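Local coordinates for galactose-binding-like protein (Bacteroides thetaiotaomicron, PDB 7M1B) that is of unknown exact function but belongs to the SusE-like proteins, probably has a galactose-binding-like fold, and may bind or help to break down glycans, at residues 205-210 and 373-378; 270-275 and 340-345; 226-231 and 256-261. All blocks are in the same frame, centred on the assembly; numbering follows the deposited sequence.

Contact 1. Residues 205-210 and 373-378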
loop_
_atom_site.group_PDB
_atom_site.type_symbol
_atom_site.label_atom_id
_atom_site.label_comp_id
_atom_site.label_asym_id
_atom_site.label_seq_id
_atom_site.Cartn_x
_atom_site.Cartn_y
_atom_site.Cartn_z
ATOM N N LEU A 205 -1.065 1.548 -13.010
ATOM C CA LEU A 205 -2.488 1.549 -13.277
ATOM C C LEU A 205 -2.835 2.819 -14.082
ATOM O O LEU A 205 -2.270 3.902 -13.851
ATOM C CB LEU A 205 -3.255 1.476 -11.972
ATOM C CG LEU A 205 -2.962 0.224 -11.150
ATOM C CD1 LEU A 205 -3.800 0.269 -9.893
ATOM C CD2 LEU A 205 -3.246 -1.032 -11.982
ATOM N N ASP A 206 -3.828 2.700 -14.950
ATOM C CA ASP A 206 -4.214 3.776 -15.887
ATOM C C ASP A 206 -4.684 5.010 -15.106
ATOM O O ASP A 206 -5.773 5.047 -14.543
ATOM C CB ASP A 206 -5.372 3.210 -16.707
ATOM C CG ASP A 206 -5.892 4.178 -17.805
ATOM O OD1 ASP A 206 -5.520 5.367 -17.776
ATOM O OD2 ASP A 206 -6.793 3.746 -18.581
ATOM N N LEU A 207 -3.845 6.054 -15.134
ATOM C CA LEU A 207 -4.090 7.263 -14.377
ATOM C C LEU A 207 -5.370 7.980 -14.809
ATOM O O LEU A 207 -5.961 8.760 -14.029
ATOM C CB LEU A 207 -2.875 8.192 -14.456
ATOM C CG LEU A 207 -1.676 7.700 -13.632
ATOM C CD1 LEU A 207 -0.380 8.442 -14.014
ATOM C CD2 LEU A 207 -1.922 7.818 -12.097
ATOM N N THR A 208 -5.751 7.836 -16.094
ATOM C CA THR A 208 -6.884 8.597 -16.581
ATOM C C THR A 208 -8.208 8.124 -16.013
ATOM O O THR A 208 -9.144 8.952 -15.958
ATOM C CB THR A 208 -6.986 8.478 -18.117
ATOM O OG1 THR A 208 -7.442 7.180 -18.528
ATOM C CG2 THR A 208 -5.702 8.765 -18.852
ATOM N N LYS A 209 -8.199 6.937 -15.346
ATOM C CA LYS A 209 -9.426 6.429 -14.711
ATOM C C LYS A 209 -9.518 6.866 -13.231
ATOM O O LYS A 209 -10.612 6.726 -12.651
ATOM C CB LYS A 209 -9.536 4.889 -14.792
ATOM C CG LYS A 209 -9.442 4.280 -16.213
ATOM C CD LYS A 209 -9.642 2.787 -16.226
ATOM C CE LYS A 209 -9.825 2.228 -17.639
ATOM N NZ LYS A 209 -10.322 0.836 -17.568
ATOM N N PHE A 210 -8.472 7.528 -12.699
ATOM C CA PHE A 210 -8.509 7.943 -11.294
ATOM C C PHE A 210 -9.317 9.235 -11.111
ATOM O O PHE A 210 -9.155 10.222 -11.899
ATOM C CB PHE A 210 -7.091 8.238 -10.770
ATOM C CG PHE A 210 -6.303 7.005 -10.429
ATOM C CD1 PHE A 210 -5.945 6.057 -11.405
ATOM C CD2 PHE A 210 -5.768 6.852 -9.144
ATOM C CE1 PHE A 210 -5.193 4.953 -11.049
ATOM C CE2 PHE A 210 -4.986 5.750 -8.821
ATOM C CZ PHE A 210 -4.684 4.786 -9.791
ATOM N N GLN A 373 1.611 14.418 -6.735
ATOM C CA GLN A 373 1.352 13.296 -7.682
ATOM C C GLN A 373 1.334 11.970 -6.930
ATOM O O GLN A 373 2.130 11.811 -5.987
ATOM C CB GLN A 373 2.427 13.276 -8.793
ATOM C CG GLN A 373 2.004 12.443 -10.012
ATOM C CD GLN A 373 1.098 13.102 -11.058
ATOM O OE1 GLN A 373 0.641 12.417 -11.965
ATOM N NE2 GLN A 373 0.552 14.282 -10.794
ATOM N N LEU A 374 0.497 10.999 -7.404
ATOM C CA LEU A 374 0.509 9.637 -6.819
ATOM C C LEU A 374 0.354 8.645 -7.975
ATOM O O LEU A 374 -0.561 8.853 -8.816
ATOM C CB LEU A 374 -0.724 9.423 -5.949
ATOM C CG LEU A 374 -0.776 10.232 -4.674
ATOM C CD1 LEU A 374 -2.125 9.989 -3.987
ATOM C CD2 LEU A 374 0.388 9.788 -3.769
ATOM N N TRP A 375 1.363 7.783 -8.159
ATOM C CA TRP A 375 1.224 6.732 -9.162
ATOM C C TRP A 375 1.106 5.381 -8.476
ATOM O O TRP A 375 1.939 5.067 -7.658
ATOM C CB TRP A 375 2.447 6.722 -10.087
ATOM C CG TRP A 375 2.537 7.881 -11.043
ATOM C CD1 TRP A 375 1.675 8.942 -11.112
ATOM C CD2 TRP A 375 3.621 8.115 -11.958
ATOM N NE1 TRP A 375 2.129 9.806 -12.080
ATOM C CE2 TRP A 375 3.326 9.323 -12.608
ATOM C CE3 TRP A 375 4.767 7.374 -12.370
ATOM C CZ2 TRP A 375 4.170 9.861 -13.598
ATOM C CZ3 TRP A 375 5.563 7.925 -13.361
ATOM C CH2 TRP A 375 5.289 9.151 -13.980
ATOM N N PHE A 376 0.117 4.563 -8.890
ATOM C CA PHE A 376 -0.144 3.264 -8.249
ATOM C C PHE A 376 0.271 2.148 -9.223
ATOM O O PHE A 376 0.045 2.285 -10.425
ATOM C CB PHE A 376 -1.614 3.127 -7.888
ATOM C CG PHE A 376 -1.956 3.768 -6.566
ATOM C CD1 PHE A 376 -1.680 5.086 -6.297
ATOM C CD2 PHE A 376 -2.421 2.953 -5.518
ATOM C CE1 PHE A 376 -1.980 5.587 -5.031
ATOM C CE2 PHE A 376 -2.730 3.473 -4.276
ATOM C CZ PHE A 376 -2.363 4.760 -4.007
ATOM N N TYR A 377 0.760 1.056 -8.663
ATOM C CA TYR A 377 1.204 -0.074 -9.452
ATOM C C TYR A 377 0.501 -1.308 -8.969
ATOM O O TYR A 377 0.276 -1.430 -7.769
ATOM C CB TYR A 377 2.723 -0.294 -9.377
ATOM C CG TYR A 377 3.507 0.847 -9.995
ATOM C CD1 TYR A 377 3.752 2.015 -9.251
ATOM C CD2 TYR A 377 3.938 0.801 -11.309
ATOM C CE1 TYR A 377 4.422 3.097 -9.801
ATOM C CE2 TYR A 377 4.627 1.868 -11.880
ATOM C CZ TYR A 377 4.870 3.013 -11.119
ATOM O OH TYR A 377 5.564 4.064 -11.659
ATOM N N GLY A 378 0.201 -2.253 -9.878
ATOM C CA GLY A 378 -0.365 -3.516 -9.407
ATOM C C GLY A 378 -0.874 -4.295 -10.636
ATOM O O GLY A 378 -0.504 -4.021 -11.790
HETATM O O HOH W 1 -1.155 4.757 -11.446
#
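Leu205, just past the short strand 203-204, donates its backbone N to Phe376 O over 2.9 Å (N-H...O angle 167°), while a water takes the place of the return bond, donating to Leu205 O and accepting from Phe376 N. The chain is here peeling off strand 370-380 of the antiparallel sheet, in what is probably a galactose-binding-like beta-sandwich. Leu207 opens the 3-10 turn 207-209. Its CG stands anti to the carbonyl carbon (chi1 -73°), and from there the two methyls divide. CD1 lies over one face of the Trp375 indole, 3.8 Å from the centroid of the five-membered ring, in a CH-pi contact; CD2 rests 3.7 Å from Leu374 O. A branched aliphatic suits this spot, since it meets both ring and backbone. One bond that holds the indole is made by its own N-H: Trp375 NE1 donates in the ring plane to a lone pair of Gln373 OE1, 3.0 Å away, and Gly234 N supplies that oxygen with a second donor. Lys204 adds a cation-pi contact. An alanine in place of Trp375 would probably leave Gln373 OE1 with one donor fewer and open a gap beside Leu207 CD1. Phe376 is buried between other apolar groups; its CB meets the edge of the Phe210 ring at CZ (4.0 Å) and also touches Leu205 CD1 (4.1 Å). An Asx turn, Asp206 OD1 accepting from Thr208 N, shapes the loop; Thr208 OG1 adds a second bond of 2.7 Å to the same oxygen, from the same face of the carboxylate.

Contact 2. Residues 270-275 and 340-345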
loop_
_atom_site.group_PDB
_atom_site.type_symbol
_atom_site.label_atom_id
_atom_site.label_comp_id
_atom_site.label_asym_id
_atom_site.label_seq_id
_atom_site.Cartn_x
_atom_site.Cartn_y
_atom_site.Cartn_z
ATOM N N ARG A 270 2.630 -1.424 -5.118
ATOM C CA ARG A 270 3.349 -0.299 -4.518
ATOM C C ARG A 270 2.837 1.000 -5.141
ATOM O O ARG A 270 2.025 0.962 -6.081
ATOM C CB ARG A 270 4.831 -0.497 -4.914
ATOM C CG ARG A 270 5.109 -0.337 -6.404
ATOM C CD ARG A 270 6.585 -0.712 -6.731
ATOM N NE ARG A 270 6.904 -0.469 -8.147
ATOM C CZ ARG A 270 7.283 0.676 -8.749
ATOM N NH1 ARG A 270 7.440 1.812 -8.083
ATOM N NH2 ARG A 270 7.501 0.654 -10.053
ATOM N N PHE A 271 3.186 2.138 -4.523
ATOM C CA PHE A 271 2.883 3.403 -5.169
ATOM C C PHE A 271 4.057 4.352 -4.952
ATOM O O PHE A 271 4.933 4.114 -4.117
ATOM C CB PHE A 271 1.558 3.978 -4.612
ATOM C CG PHE A 271 1.585 4.489 -3.184
ATOM C CD1 PHE A 271 1.500 3.615 -2.081
ATOM C CD2 PHE A 271 1.869 5.833 -2.930
ATOM C CE1 PHE A 271 1.550 4.108 -0.769
ATOM C CE2 PHE A 271 1.910 6.318 -1.621
ATOM C CZ PHE A 271 1.825 5.449 -0.518
ATOM N N THR A 272 4.067 5.407 -5.778
ATOM C CA THR A 272 5.088 6.446 -5.714
ATOM C C THR A 272 4.363 7.766 -5.415
ATOM O O THR A 272 3.285 8.038 -5.988
ATOM C CB THR A 272 5.874 6.643 -7.017
ATOM O OG1 THR A 272 6.343 5.337 -7.356
ATOM C CG2 THR A 272 7.037 7.597 -6.884
ATOM N N SER A 273 4.917 8.565 -4.473
ATOM C CA SER A 273 4.264 9.797 -3.997
ATOM C C SER A 273 5.248 10.947 -4.218
ATOM O O SER A 273 6.461 10.828 -3.942
ATOM C CB SER A 273 4.025 9.660 -2.470
ATOM O OG SER A 273 3.411 10.844 -2.031
ATOM N N TRP A 274 4.761 12.037 -4.850
ATOM C CA TRP A 274 5.544 13.256 -4.945
ATOM C C TRP A 274 4.932 14.401 -4.170
ATOM O O TRP A 274 3.732 14.618 -4.267
ATOM C CB TRP A 274 5.632 13.746 -6.402
ATOM C CG TRP A 274 6.528 12.880 -7.247
ATOM C CD1 TRP A 274 7.809 13.192 -7.600
ATOM C CD2 TRP A 274 6.160 11.704 -7.980
ATOM N NE1 TRP A 274 8.282 12.281 -8.518
ATOM C CE2 TRP A 274 7.290 11.353 -8.762
ATOM C CE3 TRP A 274 5.021 10.878 -8.026
ATOM C CZ2 TRP A 274 7.314 10.197 -9.575
ATOM C CZ3 TRP A 274 5.028 9.781 -8.885
ATOM C CH2 TRP A 274 6.161 9.437 -9.631
ATOM N N GLN A 275 5.804 15.114 -3.413
ATOM C CA GLN A 275 5.404 16.320 -2.712
ATOM C C GLN A 275 5.321 17.506 -3.701
ATOM O O GLN A 275 6.027 17.537 -4.719
ATOM C CB GLN A 275 6.478 16.723 -1.679
ATOM C CG GLN A 275 6.549 15.719 -0.510
ATOM C CD GLN A 275 7.759 16.054 0.334
ATOM O OE1 GLN A 275 8.011 17.213 0.674
ATOM N NE2 GLN A 275 8.496 15.011 0.692
ATOM N N GLY A 340 10.500 11.086 -6.457
ATOM C CA GLY A 340 9.326 10.292 -6.089
ATOM C C GLY A 340 9.689 9.339 -4.938
ATOM O O GLY A 340 10.684 8.611 -4.964
ATOM N N GLU A 341 8.820 9.310 -3.945
ATOM C CA GLU A 341 8.988 8.474 -2.717
ATOM C C GLU A 341 8.208 7.180 -2.879
ATOM O O GLU A 341 6.997 7.167 -3.188
ATOM C CB GLU A 341 8.570 9.347 -1.553
ATOM C CG GLU A 341 9.496 10.533 -1.349
ATOM C CD GLU A 341 8.930 11.442 -0.273
ATOM O OE1 GLU A 341 8.339 12.421 -0.592
ATOM O OE2 GLU A 341 9.034 11.010 0.939
ATOM N N GLU A 342 8.905 6.059 -2.638
ATOM C CA GLU A 342 8.333 4.766 -2.971
ATOM C C GLU A 342 7.823 4.047 -1.724
ATOM O O GLU A 342 8.511 4.035 -0.688
ATOM C CB GLU A 342 9.485 3.893 -3.564
ATOM C CG GLU A 342 10.208 4.578 -4.704
ATOM C CD GLU A 342 9.460 4.676 -6.006
ATOM O OE1 GLU A 342 10.091 5.159 -6.979
ATOM O OE2 GLU A 342 8.258 4.283 -6.063
ATOM N N PHE A 343 6.626 3.446 -1.838
ATOM C CA PHE A 343 6.048 2.703 -0.727
ATOM C C PHE A 343 5.468 1.377 -1.214
ATOM O O PHE A 343 4.750 1.352 -2.204
ATOM C CB PHE A 343 4.892 3.516 -0.074
ATOM C CG PHE A 343 5.387 4.848 0.440
ATOM C CD1 PHE A 343 6.021 4.903 1.674
ATOM C CD2 PHE A 343 5.434 5.984 -0.353
ATOM C CE1 PHE A 343 6.541 6.103 2.151
ATOM C CE2 PHE A 343 5.940 7.182 0.121
ATOM C CZ PHE A 343 6.548 7.237 1.350
ATOM N N GLU A 344 5.651 0.280 -0.444
ATOM C CA GLU A 344 5.159 -1.028 -0.856
ATOM C C GLU A 344 3.918 -1.361 -0.029
ATOM O O GLU A 344 3.734 -0.850 1.099
ATOM C CB GLU A 344 6.177 -2.148 -0.582
ATOM C CG GLU A 344 7.530 -1.864 -1.167
ATOM C CD GLU A 344 8.461 -3.041 -1.131
ATOM O OE1 GLU A 344 8.157 -3.976 -0.423
ATOM O OE2 GLU A 344 9.476 -2.990 -1.834
ATOM N N PHE A 345 2.993 -2.075 -0.661
ATOM C CA PHE A 345 1.786 -2.460 0.041
ATOM C C PHE A 345 1.961 -3.793 0.715
ATOM O O PHE A 345 2.813 -4.589 0.300
ATOM C CB PHE A 345 0.623 -2.690 -0.914
ATOM C CG PHE A 345 0.042 -1.387 -1.365
ATOM C CD1 PHE A 345 -0.713 -0.610 -0.446
ATOM C CD2 PHE A 345 0.342 -0.839 -2.609
ATOM C CE1 PHE A 345 -1.190 0.622 -0.834
ATOM C CE2 PHE A 345 -0.198 0.376 -2.994
ATOM C CZ PHE A 345 -0.965 1.100 -2.097
HETATM O O HOH W 2 6.991 2.241 -5.154
HETATM O O HOH W 3 9.158 3.807 -9.219
HETATM O O HOH W 4 5.567 11.781 -0.562
HETATM O O HOH W 5 8.306 13.907 -2.909
#
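An antiparallel pairing within the probable galactose-binding-like beta-sandwich joins Phe271 to Phe343 and Ser273 to Glu341 as hydrogen-bonded pairs; Phe271 N to Phe343 O and Phe343 N to Phe271 O both measure 2.9 Å. One face is polar. There Glu342 is bent at chi2 (-73°), which turns its CD toward Thr272; OE2 accepts from Thr272 OG1 over a short 2.5 Å and meets Arg270 NH1 at 3.3 Å in a salt bridge. Water 2 bridges NH1 and OE2, and Arg270 NE pairs with Glu202. On the face of Phe271 and Phe343 the packing is aromatic, with Ser273 and Glu341 as its polar end. Phe271 and Phe343 lie near-parallel but barely overlap, and Phe271 CE1 packs 3.5 Å from Phe343 CB. Phe345 meets the Phe271 ring obliquely, completing an aromatic cluster; flat apolar rings suit the buried positions of these two. Glu341 OE1 accepts from Gln275 NE2 (2.9 Å) and two waters, its OE2 being bonded to Ser318 OG and Gln275 OE1 to Tyr284 N. A CB on Gly340 would collide with Thr272 CG2 and Trp274 CE2; Gly340 CA, sharing one indole face with Thr272 CG2, lies 3.5 Å from the centroid of the five-membered ring.

Contact 3. Residues 226-231 and 256-261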
loop_
_atom_site.group_PDB
_atom_site.type_symbol
_atom_site.label_atom_id
_atom_site.label_comp_id
_atom_site.label_asym_id
_atom_site.label_seq_id
_atom_site.Cartn_x
_atom_site.Cartn_y
_atom_site.Cartn_z
ATOM N N HIS A 226 -7.025 23.874 -8.089
ATOM C CA HIS A 226 -6.820 22.512 -8.565
ATOM C C HIS A 226 -7.840 21.587 -7.891
ATOM O O HIS A 226 -8.797 22.066 -7.272
ATOM C CB HIS A 226 -5.360 22.007 -8.374
ATOM C CG HIS A 226 -4.378 22.428 -9.417
ATOM N ND1 HIS A 226 -4.035 21.564 -10.483
ATOM C CD2 HIS A 226 -3.588 23.511 -9.525
ATOM C CE1 HIS A 226 -3.100 22.149 -11.214
ATOM N NE2 HIS A 226 -2.800 23.354 -10.626
ATOM N N THR A 227 -7.777 20.306 -8.197
ATOM C CA THR A 227 -8.623 19.314 -7.552
ATOM C C THR A 227 -7.813 18.098 -7.154
ATOM O O THR A 227 -6.662 17.912 -7.554
ATOM C CB THR A 227 -9.851 18.874 -8.369
ATOM O OG1 THR A 227 -9.366 17.952 -9.367
ATOM C CG2 THR A 227 -10.602 20.039 -8.951
ATOM N N LEU A 228 -8.415 17.191 -6.358
ATOM C CA LEU A 228 -7.702 15.962 -6.049
ATOM C C LEU A 228 -7.216 15.228 -7.289
ATOM O O LEU A 228 -6.185 14.563 -7.251
ATOM C CB LEU A 228 -8.610 15.073 -5.152
ATOM C CG LEU A 228 -7.904 13.862 -4.524
ATOM C CD1 LEU A 228 -6.769 14.243 -3.623
ATOM C CD2 LEU A 228 -8.934 13.016 -3.807
ATOM N N GLU A 229 -7.980 15.344 -8.409
ATOM C CA GLU A 229 -7.603 14.592 -9.608
ATOM C C GLU A 229 -6.300 15.115 -10.221
ATOM O O GLU A 229 -5.649 14.370 -10.975
ATOM C CB GLU A 229 -8.731 14.693 -10.653
ATOM C CG GLU A 229 -8.666 13.602 -11.682
ATOM C CD GLU A 229 -9.595 13.898 -12.840
ATOM O OE1 GLU A 229 -10.739 14.477 -12.595
ATOM O OE2 GLU A 229 -9.227 13.416 -13.950
ATOM N N SER A 230 -5.792 16.304 -9.829
ATOM C CA SER A 230 -4.475 16.764 -10.218
ATOM C C SER A 230 -3.378 15.822 -9.774
ATOM O O SER A 230 -2.275 15.821 -10.347
ATOM C CB SER A 230 -4.285 18.137 -9.593
ATOM O OG SER A 230 -5.114 19.103 -10.251
ATOM N N LEU A 231 -3.635 14.973 -8.741
ATOM C CA LEU A 231 -2.574 14.047 -8.370
ATOM C C LEU A 231 -2.340 12.940 -9.394
ATOM O O LEU A 231 -1.335 12.207 -9.295
ATOM C CB LEU A 231 -2.834 13.371 -7.017
ATOM C CG LEU A 231 -3.058 14.345 -5.832
ATOM C CD1 LEU A 231 -3.225 13.456 -4.566
ATOM C CD2 LEU A 231 -1.793 15.269 -5.692
ATOM N N VAL A 256 -6.788 13.074 9.468
ATOM C CA VAL A 256 -7.782 13.474 8.476
ATOM C C VAL A 256 -7.611 12.586 7.253
ATOM O O VAL A 256 -6.607 11.905 7.156
ATOM C CB VAL A 256 -7.591 14.946 8.083
ATOM C CG1 VAL A 256 -7.792 15.888 9.298
ATOM C CG2 VAL A 256 -6.236 15.214 7.399
ATOM N N TRP A 257 -8.526 12.650 6.266
ATOM C CA TRP A 257 -8.385 11.694 5.164
ATOM C C TRP A 257 -9.044 12.298 3.898
ATOM O O TRP A 257 -10.026 13.076 3.966
ATOM C CB TRP A 257 -9.026 10.320 5.527
ATOM C CG TRP A 257 -10.404 10.435 6.125
ATOM C CD1 TRP A 257 -11.609 10.508 5.481
ATOM C CD2 TRP A 257 -10.691 10.424 7.526
ATOM N NE1 TRP A 257 -12.653 10.622 6.380
ATOM C CE2 TRP A 257 -12.107 10.524 7.656
ATOM C CE3 TRP A 257 -9.876 10.360 8.682
ATOM C CZ2 TRP A 257 -12.738 10.584 8.913
ATOM C CZ3 TRP A 257 -10.516 10.406 9.924
ATOM C CH2 TRP A 257 -11.928 10.486 10.036
ATOM N N PHE A 258 -8.611 11.787 2.750
ATOM C CA PHE A 258 -9.287 12.024 1.489
ATOM C C PHE A 258 -9.445 10.690 0.757
ATOM O O PHE A 258 -8.810 9.700 1.116
ATOM C CB PHE A 258 -8.625 13.083 0.588
ATOM C CG PHE A 258 -7.193 12.769 0.190
ATOM C CD1 PHE A 258 -6.903 11.744 -0.669
ATOM C CD2 PHE A 258 -6.123 13.492 0.696
ATOM C CE1 PHE A 258 -5.591 11.456 -1.035
ATOM C CE2 PHE A 258 -4.816 13.229 0.323
ATOM C CZ PHE A 258 -4.537 12.186 -0.525
ATOM N N THR A 259 -10.376 10.692 -0.214
ATOM C CA THR A 259 -10.865 9.480 -0.866
ATOM C C THR A 259 -10.845 9.653 -2.368
ATOM O O THR A 259 -11.318 10.677 -2.890
ATOM C CB THR A 259 -12.322 9.101 -0.471
ATOM O OG1 THR A 259 -12.433 9.207 0.958
ATOM C CG2 THR A 259 -12.710 7.731 -0.963
ATOM N N PHE A 260 -10.314 8.623 -3.073
ATOM C CA PHE A 260 -10.439 8.706 -4.527
ATOM C C PHE A 260 -10.776 7.315 -5.095
ATOM O O PHE A 260 -10.748 6.310 -4.371
ATOM C CB PHE A 260 -9.156 9.229 -5.202
ATOM C CG PHE A 260 -7.866 8.524 -4.899
ATOM C CD1 PHE A 260 -7.497 7.457 -5.700
ATOM C CD2 PHE A 260 -7.071 8.886 -3.813
ATOM C CE1 PHE A 260 -6.247 6.854 -5.484
ATOM C CE2 PHE A 260 -5.850 8.258 -3.586
ATOM C CZ PHE A 260 -5.426 7.236 -4.427
ATOM N N ASP A 261 -11.205 7.305 -6.344
ATOM C CA ASP A 261 -11.590 6.072 -7.043
ATOM C C ASP A 261 -10.468 5.799 -8.046
ATOM O O ASP A 261 -10.263 6.593 -8.997
ATOM C CB ASP A 261 -12.976 6.307 -7.684
ATOM C CG ASP A 261 -13.547 5.146 -8.467
ATOM O OD1 ASP A 261 -12.881 4.111 -8.473
ATOM O OD2 ASP A 261 -14.607 5.342 -9.163
#
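The Phe258 ring carries Leu228 on one face: CD1 sits 4.0 Å from the ring centroid, 15° off its normal and offset toward the rim, a CH-pi contact. Leu231 CD1 approaches the same ring obliquely at CZ, and Phe357 of strand 352-362 sets its ring against Phe258 with the planes nearly parallel. Within the turn segment, Ser230 OG lies at the edge of the His226 ring, in its plane, 2.7 Å from ND1. The contact thus lays a 3-10 turn, residues 228-231, against strand 256-274 of the probable galactose-binding-like beta-sandwich, packing against its apolar side without a single hydrogen bond between the two segments. Leu228 does most of the work. Its CG is anti to the backbone N (chi1 -169°), and the two methyls beyond it both meet the strand: CD1 lies over the Phe258 face, while CD2 touches the same ring at its CD1 and reaches on to Thr259 O, 3.5 Å away, and to Phe260 CB at 4.0 Å. Leucine fits because its fork spans two inward-facing residues of the strand, Phe258 and Phe260. Between them, Thr259 sets its CB away from the turn, where a hydroxyl is useful: OG1 is hydrogen-bonded to Asp218 OD2 and Arg356 NE. Phe260 also meets the ring of Phe232, so aromatic packing continues past the turn. Backbone bonds, Ser230 N to Thr227 O and Leu231 N to Leu228 O, hold the turn; on its flank Glu229 forms a salt bridge with Lys211. At its start an ST turn bends the backbone, Thr227 OG1 accepting from Glu229 N at 3.1 Å.

All three contacts are buried and belong to one antiparallel sheet system. Contacts 2 and 3 both use strand 256-274, at different ends, with nearest atoms about 6 Å apart; strand 370-380 of contact 1 is its neighbour. Contact 1 touches contact 2 through backbone pairs such as Trp375 O with Thr272 N, and contact 3 through Leu374 N with Leu231 O. Their chemistry differs with the elements joined. Strand meets strand in contact 2, giving regular backbone bonds, a polar face with exposed Glu342 and an aromatic cluster on the other. Contact 1, loop on strand, keeps one direct bond and one water bridge. Contact 3, turn on strand, is apolar packing with no hydrogen bond between its segments.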